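Local coordinates for IPT/TIG domain-containing protein (Bacteroides thetaiotaomicron, PDB 3TC9) that is of unknown function but, pairing an immunoglobulin-like IPT/TIG domain with a six-bladed beta-propeller, probably serves as an auxiliary nutrient-binding protein, at residues 233-241 and 299-307; 283-294 and 331-339. One frame throughout, in Å; residues are numbered along the deposited sequence.

Interaction 1: residues 233-241 and 299-307; sequences THPINGELY and YDWKTKRLT
Glu239 OE2 is gripped by two tyrosine hydroxyls: Tyr299 OH donates to its syn lone pair at 2.5 Å, and Tyr241 OH donates to the anti lone pair at 2.6 Å. This buried carboxylate sits where neighbouring blades of the beta-propeller meet, the turn between strands 231-233 and 240-244 facing the hairpin of strands 293-300 and 305-312. A chi1 of 72° tucks the glutamate CG between N and C, and a bend at chi2 swings the carboxylate to the phenols. Tyr299 OH is engaged twice, since Asn237 ND2 donates to it at 2.8 Å along an almost straight line (172°) lying in the amide plane. The phenol ring is held from one face by His234, which stacks on it with centroids 3.8 Å apart and planes 23° from parallel. That imidazole is fixed in rotation by both nitrogens: ND1 accepts from Asn237 N, and NE2 bonds to Gly281 O. Its edge is turned, offset, toward the face of Trp301's six-membered ring, whose own edge meets Ile236. Arg252 donates to Lys304 O, and its long ion pair with Glu239 is weak. The hairpin turns through a G1 beta bulge, in which Lys304 and Arg305 share Asp300 as their opposite residue. Leu306 CD1 sits over the face of Tyr241, 4.0 Å from the ring centroid. A water accepts from Asn237 ND2 (3.1 Å from water O to ND2) and donates to Trp301 O (2.7 Å).

Interaction 2: residues 283-294 and 331-339; sequences YAYIVVVNQHYI and MHAPRQGTF. With EDO (1,2-ethanediol), chain R; EDO (1,2-ethanediol), chain U; EDO (1,2-ethanediol), chain V.
His292 and Ala333 tie two adjacent propeller blades together through one hydrogen bond, Ala333 N to His292 ND1 at 2.9 Å, with the donor near the imidazole plane. Packing is close beside it. The CA-H of Ala333 points straight at Val289 O (CA to O 3.3 Å), Val289 CG2 lies 3.4 Å from Pro334 O, and Val287 CG1 rests against Pro334 CB at 3.7 Å. With CG1 anti to the backbone N (chi1 177°), Val287 turns that methyl onto the proline; the two side chains pass alongside one another, pointing opposite ways. Selenomethionine Met331, bent at chi2 and chi3, brings SE against Ile294 CD1 (4.0 Å). At the other end Tyr285 CD2 meets Phe339 CZ at 3.6 Å, the ring planes 10° apart but displaced with little face overlap, while Tyr283 OH bonds to Asp350. The looser, more open side is polar: His332 turns its edge to the face of His292 in an offset edge-to-face pair, and its ND1 and NE2 each bond to a 1,2-ethanediol, probably from the crystallisation liquor; a third takes a bond from Arg335 NH1. Strands 283-288 and 334-339 run roughly antiparallel, at 149°, but belong to different sheets. Strand 352-358 sends Phe356 onto Ile294 and Pro334, while strand 273-277 reaches the second segment, His274 NE2 bonding to Arg335 O and Gln276 OE1 to Gly337 N.

In the fold
Both interactions use the blade formed by strands 273-277, 283-288, 293-300 and 305-312: interaction 1 joins it to the preceding blade along the chain, and interaction 2 to the following one. Their centres lie 19 Å apart, and they touch within that shared sheet, where Leu306 CD2 meets Ala284 CB at 4.0 Å. Interaction 1 lies farther from the chain's centre and mixes buried residues with exposed ones; a network of phenols, carboxylate, amide and stacked rings joins its turns. Interaction 2 is more deeply placed and mostly buried, relying on aliphatic, proline and aromatic packing with a single direct hydrogen bond between its segments, and turns polar where histidine and arginine meet ethanediol.

Interaction 1: residues 233-241 and 299-307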
# COMPACT_ATOMS: atom_id res chain seq x y z
N THR B 233 -7.29 -17.36 19.02
CA THR B 233 -8.60 -17.60 18.42
C THR B 233 -8.50 -17.60 16.90
O THR B 233 -7.63 -16.91 16.36
CB THR B 233 -9.62 -16.56 18.89
OG1 THR B 233 -9.06 -15.26 18.74
CG2 THR B 233 -10.07 -16.77 20.32
N HIS B 234 -9.39 -18.34 16.21
CA HIS B 234 -9.46 -18.32 14.74
C HIS B 234 -10.08 -16.97 14.32
O HIS B 234 -11.11 -16.59 14.89
CB HIS B 234 -10.24 -19.52 14.18
CG HIS B 234 -10.16 -19.60 12.68
ND1 HIS B 234 -11.11 -18.99 11.88
CD2 HIS B 234 -9.21 -20.14 11.89
CE1 HIS B 234 -10.73 -19.21 10.64
NE2 HIS B 234 -9.60 -19.90 10.59
N PRO B 235 -9.47 -16.20 13.39
CA PRO B 235 -10.00 -14.85 13.11
C PRO B 235 -11.36 -14.81 12.41
O PRO B 235 -11.99 -13.74 12.42
CB PRO B 235 -8.89 -14.20 12.25
CG PRO B 235 -8.16 -15.34 11.63
CD PRO B 235 -8.21 -16.45 12.65
N ILE B 236 -11.84 -15.93 11.85
CA ILE B 236 -13.12 -15.96 11.16
C ILE B 236 -14.16 -16.77 11.97
O ILE B 236 -15.29 -16.29 12.17
CB ILE B 236 -12.97 -16.48 9.70
CG1 ILE B 236 -11.81 -15.78 8.91
CG2 ILE B 236 -14.32 -16.54 8.91
CD1 ILE B 236 -11.94 -14.27 8.61
N ASN B 237 -13.81 -17.99 12.41
CA ASN B 237 -14.75 -18.88 13.11
C ASN B 237 -14.74 -18.71 14.66
O ASN B 237 -15.65 -19.21 15.32
CB ASN B 237 -14.51 -20.34 12.72
CG ASN B 237 -14.83 -20.66 11.26
OD1 ASN B 237 -15.71 -20.06 10.64
ND2 ASN B 237 -14.13 -21.62 10.68
N GLY B 238 -13.77 -17.99 15.21
CA GLY B 238 -13.72 -17.66 16.63
C GLY B 238 -13.35 -18.70 17.68
O GLY B 238 -13.31 -18.35 18.86
N GLU B 239 -13.04 -19.96 17.29
CA GLU B 239 -12.65 -20.99 18.28
C GLU B 239 -11.21 -20.77 18.81
O GLU B 239 -10.38 -20.15 18.14
CB GLU B 239 -12.84 -22.42 17.72
CG GLU B 239 -11.83 -22.85 16.67
CD GLU B 239 -12.12 -22.49 15.23
OE1 GLU B 239 -12.99 -21.64 14.97
OE2 GLU B 239 -11.47 -23.09 14.34
N LEU B 240 -10.91 -21.30 20.01
CA LEU B 240 -9.62 -21.12 20.67
C LEU B 240 -8.70 -22.33 20.55
O LEU B 240 -9.12 -23.46 20.80
CB LEU B 240 -9.85 -20.81 22.15
CG LEU B 240 -8.63 -20.40 22.97
CD1 LEU B 240 -8.33 -18.95 22.79
CD2 LEU B 240 -8.84 -20.69 24.42
N TYR B 241 -7.43 -22.08 20.19
CA TYR B 241 -6.39 -23.09 20.09
C TYR B 241 -5.33 -22.78 21.14
O TYR B 241 -4.97 -21.62 21.32
CB TYR B 241 -5.77 -23.12 18.67
CG TYR B 241 -6.77 -23.58 17.63
CD1 TYR B 241 -6.96 -24.93 17.37
CD2 TYR B 241 -7.55 -22.66 16.93
CE1 TYR B 241 -7.90 -25.36 16.43
CE2 TYR B 241 -8.49 -23.08 15.99
CZ TYR B 241 -8.68 -24.44 15.76
OH TYR B 241 -9.62 -24.87 14.88
N TYR B 299 -5.59 -24.64 7.80
CA TYR B 299 -6.92 -24.70 8.39
C TYR B 299 -7.89 -25.46 7.47
O TYR B 299 -7.97 -25.14 6.28
CB TYR B 299 -7.43 -23.29 8.65
CG TYR B 299 -8.67 -23.26 9.51
CD1 TYR B 299 -8.61 -23.50 10.87
CD2 TYR B 299 -9.91 -22.93 8.96
CE1 TYR B 299 -9.74 -23.42 11.68
CE2 TYR B 299 -11.05 -22.87 9.75
CZ TYR B 299 -10.96 -23.11 11.11
OH TYR B 299 -12.07 -23.00 11.90
N ASP B 300 -8.60 -26.45 8.02
CA ASP B 300 -9.64 -27.20 7.29
C ASP B 300 -10.97 -26.49 7.56
O ASP B 300 -11.50 -26.54 8.67
CB ASP B 300 -9.66 -28.68 7.73
CG ASP B 300 -10.56 -29.62 6.93
OD1 ASP B 300 -11.50 -29.13 6.24
OD2 ASP B 300 -10.35 -30.86 7.02
N TRP B 301 -11.46 -25.76 6.55
CA TRP B 301 -12.68 -24.95 6.69
C TRP B 301 -13.93 -25.80 6.86
O TRP B 301 -14.90 -25.34 7.46
CB TRP B 301 -12.82 -24.00 5.49
CG TRP B 301 -11.79 -22.91 5.50
CD1 TRP B 301 -10.55 -22.94 4.91
CD2 TRP B 301 -11.87 -21.64 6.18
NE1 TRP B 301 -9.89 -21.75 5.13
CE2 TRP B 301 -10.68 -20.94 5.91
CE3 TRP B 301 -12.86 -21.02 6.97
CZ2 TRP B 301 -10.45 -19.64 6.39
CZ3 TRP B 301 -12.63 -19.74 7.45
CH2 TRP B 301 -11.43 -19.07 7.16
N LYS B 302 -13.89 -27.05 6.38
CA LYS B 302 -15.01 -27.97 6.48
C LYS B 302 -15.15 -28.54 7.89
O LYS B 302 -16.28 -28.73 8.37
CB LYS B 302 -14.86 -29.10 5.46
CG LYS B 302 -15.34 -28.73 4.07
CD LYS B 302 -15.91 -29.97 3.32
CE LYS B 302 -17.40 -30.23 3.58
NZ LYS B 302 -17.71 -31.67 3.77
N THR B 303 -14.04 -28.86 8.55
CA THR B 303 -14.06 -29.44 9.90
C THR B 303 -13.87 -28.35 10.96
O THR B 303 -14.00 -28.62 12.16
CB THR B 303 -13.01 -30.54 10.02
OG1 THR B 303 -11.73 -29.95 9.94
CG2 THR B 303 -13.17 -31.63 8.96
N LYS B 304 -13.55 -27.11 10.51
CA LYS B 304 -13.29 -25.93 11.35
C LYS B 304 -12.16 -26.26 12.36
O LYS B 304 -12.29 -25.98 13.55
CB LYS B 304 -14.58 -25.41 12.03
CG LYS B 304 -15.59 -24.88 11.01
CD LYS B 304 -16.80 -24.21 11.63
CE LYS B 304 -17.82 -23.88 10.58
NZ LYS B 304 -18.82 -22.89 11.06
N ARG B 305 -11.06 -26.87 11.85
CA ARG B 305 -9.89 -27.29 12.64
C ARG B 305 -8.57 -27.07 11.94
O ARG B 305 -8.47 -27.20 10.72
CB ARG B 305 -9.96 -28.78 12.95
CG ARG B 305 -10.92 -29.19 14.05
CD ARG B 305 -11.17 -30.67 13.97
NE ARG B 305 -12.18 -31.11 14.93
CZ ARG B 305 -12.16 -32.29 15.54
NH1 ARG B 305 -11.18 -33.15 15.31
NH2 ARG B 305 -13.12 -32.62 16.39
N LEU B 306 -7.52 -26.82 12.75
CA LEU B 306 -6.16 -26.78 12.28
C LEU B 306 -5.78 -28.23 11.94
O LEU B 306 -6.33 -29.16 12.54
CB LEU B 306 -5.24 -26.21 13.37
CG LEU B 306 -5.14 -24.69 13.46
CD1 LEU B 306 -4.27 -24.29 14.64
CD2 LEU B 306 -4.59 -24.10 12.18
N THR B 307 -4.90 -28.44 10.97
CA THR B 307 -4.54 -29.82 10.59
C THR B 307 -3.04 -30.06 10.81
O THR B 307 -2.32 -29.12 11.13
CB THR B 307 -4.94 -30.08 9.13
OG1 THR B 307 -4.23 -29.17 8.28
CG2 THR B 307 -6.44 -29.96 8.89
O HOH W 1 -15.56 -22.83 8.25

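Interaction 2: residues 283-294 and 331-339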
# COMPACT_ATOMS: atom_id res chain seq x y z
N TYR B 283 -4.40 -20.53 7.55
CA TYR B 283 -3.34 -21.29 8.20
C TYR B 283 -2.84 -20.56 9.40
O TYR B 283 -3.13 -19.39 9.59
CB TYR B 283 -2.17 -21.58 7.22
CG TYR B 283 -1.30 -20.38 6.86
CD1 TYR B 283 -0.16 -20.07 7.61
CD2 TYR B 283 -1.57 -19.61 5.74
CE1 TYR B 283 0.65 -18.99 7.28
CE2 TYR B 283 -0.73 -18.56 5.36
CZ TYR B 283 0.37 -18.25 6.14
OH TYR B 283 1.17 -17.20 5.80
N ALA B 284 -2.03 -21.25 10.21
CA ALA B 284 -1.36 -20.67 11.35
C ALA B 284 0.09 -21.08 11.35
O ALA B 284 0.43 -22.15 10.84
CB ALA B 284 -2.03 -21.09 12.64
N TYR B 285 0.95 -20.20 11.88
CA TYR B 285 2.34 -20.53 12.13
C TYR B 285 2.40 -21.04 13.56
O TYR B 285 1.70 -20.51 14.43
CB TYR B 285 3.30 -19.34 11.91
CG TYR B 285 3.64 -19.07 10.46
CD1 TYR B 285 3.89 -20.11 9.56
CD2 TYR B 285 3.73 -17.76 9.98
CE1 TYR B 285 4.22 -19.86 8.23
CE2 TYR B 285 4.03 -17.50 8.64
CZ TYR B 285 4.29 -18.56 7.77
OH TYR B 285 4.64 -18.30 6.46
N ILE B 286 3.15 -22.12 13.77
CA ILE B 286 3.37 -22.72 15.07
C ILE B 286 4.85 -22.43 15.35
O ILE B 286 5.74 -22.96 14.67
CB ILE B 286 2.96 -24.22 15.09
CG1 ILE B 286 1.43 -24.34 14.86
CG2 ILE B 286 3.40 -24.88 16.41
CD1 ILE B 286 0.85 -25.75 14.82
N VAL B 287 5.10 -21.47 16.27
CA VAL B 287 6.43 -20.97 16.59
C VAL B 287 6.93 -21.71 17.79
O VAL B 287 6.42 -21.48 18.91
CB VAL B 287 6.38 -19.43 16.79
CG1 VAL B 287 7.74 -18.86 17.21
CG2 VAL B 287 5.84 -18.73 15.53
N VAL B 288 7.96 -22.59 17.56
CA VAL B 288 8.54 -23.40 18.65
C VAL B 288 9.72 -22.65 19.29
O VAL B 288 10.86 -22.69 18.81
CB VAL B 288 8.89 -24.85 18.26
CG1 VAL B 288 9.06 -25.69 19.53
CG2 VAL B 288 7.81 -25.44 17.37
N VAL B 289 9.40 -21.96 20.38
CA VAL B 289 10.29 -21.11 21.18
C VAL B 289 11.54 -21.87 21.66
O VAL B 289 12.65 -21.34 21.52
CB VAL B 289 9.51 -20.51 22.39
CG1 VAL B 289 10.37 -19.52 23.18
CG2 VAL B 289 8.22 -19.86 21.92
N ASN B 290 11.38 -23.09 22.21
CA ASN B 290 12.54 -23.78 22.77
C ASN B 290 13.18 -24.80 21.81
O ASN B 290 14.08 -25.53 22.24
CB ASN B 290 12.14 -24.46 24.09
CG ASN B 290 11.18 -25.61 23.93
OD1 ASN B 290 10.42 -25.70 22.95
ND2 ASN B 290 11.21 -26.52 24.88
N GLN B 291 12.75 -24.84 20.53
CA GLN B 291 13.28 -25.80 19.55
C GLN B 291 13.76 -25.11 18.25
O GLN B 291 14.35 -25.75 17.38
CB GLN B 291 12.26 -26.92 19.25
CG GLN B 291 11.90 -27.78 20.47
CD GLN B 291 13.07 -28.55 21.07
OE1 GLN B 291 14.05 -28.89 20.41
NE2 GLN B 291 12.97 -28.86 22.35
N HIS B 292 13.59 -23.79 18.20
CA HIS B 292 14.11 -22.83 17.21
C HIS B 292 13.71 -23.12 15.77
O HIS B 292 14.54 -23.07 14.86
CB HIS B 292 15.63 -22.75 17.37
CG HIS B 292 16.01 -22.84 18.80
ND1 HIS B 292 15.73 -21.81 19.68
CD2 HIS B 292 16.49 -23.90 19.50
CE1 HIS B 292 16.11 -22.24 20.87
NE2 HIS B 292 16.56 -23.49 20.82
N TYR B 293 12.41 -23.34 15.55
CA TYR B 293 11.87 -23.59 14.22
C TYR B 293 10.39 -23.23 14.19
O TYR B 293 9.75 -23.03 15.23
CB TYR B 293 12.15 -25.04 13.74
CG TYR B 293 11.27 -26.12 14.33
CD1 TYR B 293 11.30 -26.41 15.69
CD2 TYR B 293 10.50 -26.94 13.51
CE1 TYR B 293 10.52 -27.43 16.24
CE2 TYR B 293 9.73 -27.97 14.04
CZ TYR B 293 9.73 -28.20 15.40
OH TYR B 293 8.96 -29.22 15.94
N ILE B 294 9.86 -23.10 12.98
CA ILE B 294 8.47 -22.74 12.76
C ILE B 294 7.80 -23.77 11.84
O ILE B 294 8.40 -24.26 10.88
CB ILE B 294 8.36 -21.28 12.21
CG1 ILE B 294 9.06 -20.26 13.16
CG2 ILE B 294 6.90 -20.88 11.90
CD1 ILE B 294 9.29 -18.85 12.58
N MSE B 331 17.36 -19.86 13.83
CA MSE B 331 16.94 -18.86 14.80
C MSE B 331 17.29 -19.34 16.21
O MSE B 331 17.79 -20.45 16.40
CB MSE B 331 15.45 -18.55 14.64
CG MSE B 331 14.53 -19.68 15.00
SE MSE B 331 12.94 -19.57 13.92
CE MSE B 331 13.79 -19.73 12.03
N HIS B 332 17.10 -18.47 17.17
CA HIS B 332 17.41 -18.76 18.54
C HIS B 332 16.38 -18.08 19.43
O HIS B 332 16.46 -16.87 19.69
CB HIS B 332 18.84 -18.32 18.87
CG HIS B 332 19.35 -18.82 20.19
ND1 HIS B 332 20.64 -18.56 20.60
CD2 HIS B 332 18.71 -19.51 21.16
CE1 HIS B 332 20.75 -19.09 21.81
NE2 HIS B 332 19.61 -19.65 22.19
N ALA B 333 15.41 -18.89 19.90
CA ALA B 333 14.28 -18.54 20.76
C ALA B 333 13.31 -17.57 20.05
O ALA B 333 13.20 -16.42 20.48
CB ALA B 333 14.75 -17.96 22.11
N PRO B 334 12.61 -17.98 18.97
CA PRO B 334 11.67 -17.03 18.34
C PRO B 334 10.49 -16.77 19.28
O PRO B 334 10.06 -17.67 20.01
CB PRO B 334 11.24 -17.75 17.07
CG PRO B 334 11.40 -19.23 17.39
CD PRO B 334 12.60 -19.30 18.29
N ARG B 335 10.02 -15.52 19.32
CA ARG B 335 8.93 -15.16 20.22
C ARG B 335 7.72 -14.70 19.41
O ARG B 335 7.36 -15.41 18.46
CB ARG B 335 9.41 -14.10 21.23
CG ARG B 335 10.38 -14.64 22.31
CD ARG B 335 9.73 -15.76 23.11
NE ARG B 335 10.40 -16.02 24.37
CZ ARG B 335 10.08 -15.46 25.53
NH1 ARG B 335 9.07 -14.60 25.60
NH2 ARG B 335 10.76 -15.75 26.63
N GLN B 336 7.09 -13.54 19.72
CA GLN B 336 5.92 -13.09 18.97
C GLN B 336 6.28 -12.67 17.54
O GLN B 336 7.37 -12.14 17.29
CB GLN B 336 5.22 -11.92 19.68
CG GLN B 336 3.81 -11.65 19.14
CD GLN B 336 3.14 -10.46 19.79
OE1 GLN B 336 3.75 -9.70 20.54
NE2 GLN B 336 1.86 -10.26 19.50
N GLY B 337 5.33 -12.94 16.63
CA GLY B 337 5.36 -12.54 15.24
C GLY B 337 4.19 -11.65 14.89
O GLY B 337 3.24 -11.53 15.67
N THR B 338 4.25 -10.99 13.73
CA THR B 338 3.20 -10.10 13.26
C THR B 338 3.13 -10.24 11.73
O THR B 338 4.18 -10.34 11.07
CB THR B 338 3.45 -8.63 13.79
OG1 THR B 338 2.26 -7.86 13.68
CG2 THR B 338 4.63 -7.89 13.13
N PHE B 339 1.91 -10.36 11.18
CA PHE B 339 1.64 -10.46 9.74
C PHE B 339 1.56 -9.05 9.18
O PHE B 339 0.79 -8.23 9.67
CB PHE B 339 0.37 -11.26 9.46
CG PHE B 339 0.56 -12.74 9.64
CD1 PHE B 339 1.07 -13.52 8.61
CD2 PHE B 339 0.28 -13.35 10.86
CE1 PHE B 339 1.27 -14.89 8.79
CE2 PHE B 339 0.48 -14.72 11.04
CZ PHE B 339 0.96 -15.48 10.00
C1 EDO R . 17.56 -20.66 25.24
O1 EDO R . 17.03 -20.92 23.94
C2 EDO R . 18.80 -21.52 25.41
O2 EDO R . 19.82 -21.04 24.53
C1 EDO U . 5.91 -15.22 25.05
O1 EDO U . 4.49 -15.38 25.05
C2 EDO U . 6.29 -14.79 23.64
O2 EDO U . 6.91 -13.51 23.67
C1 EDO V . 23.37 -17.77 18.86
O1 EDO V . 22.06 -17.91 18.29
C2 EDO V . 24.43 -17.81 17.77
O2 EDO V . 24.74 -19.17 17.44
O HOH W 2 17.07 -23.00 13.82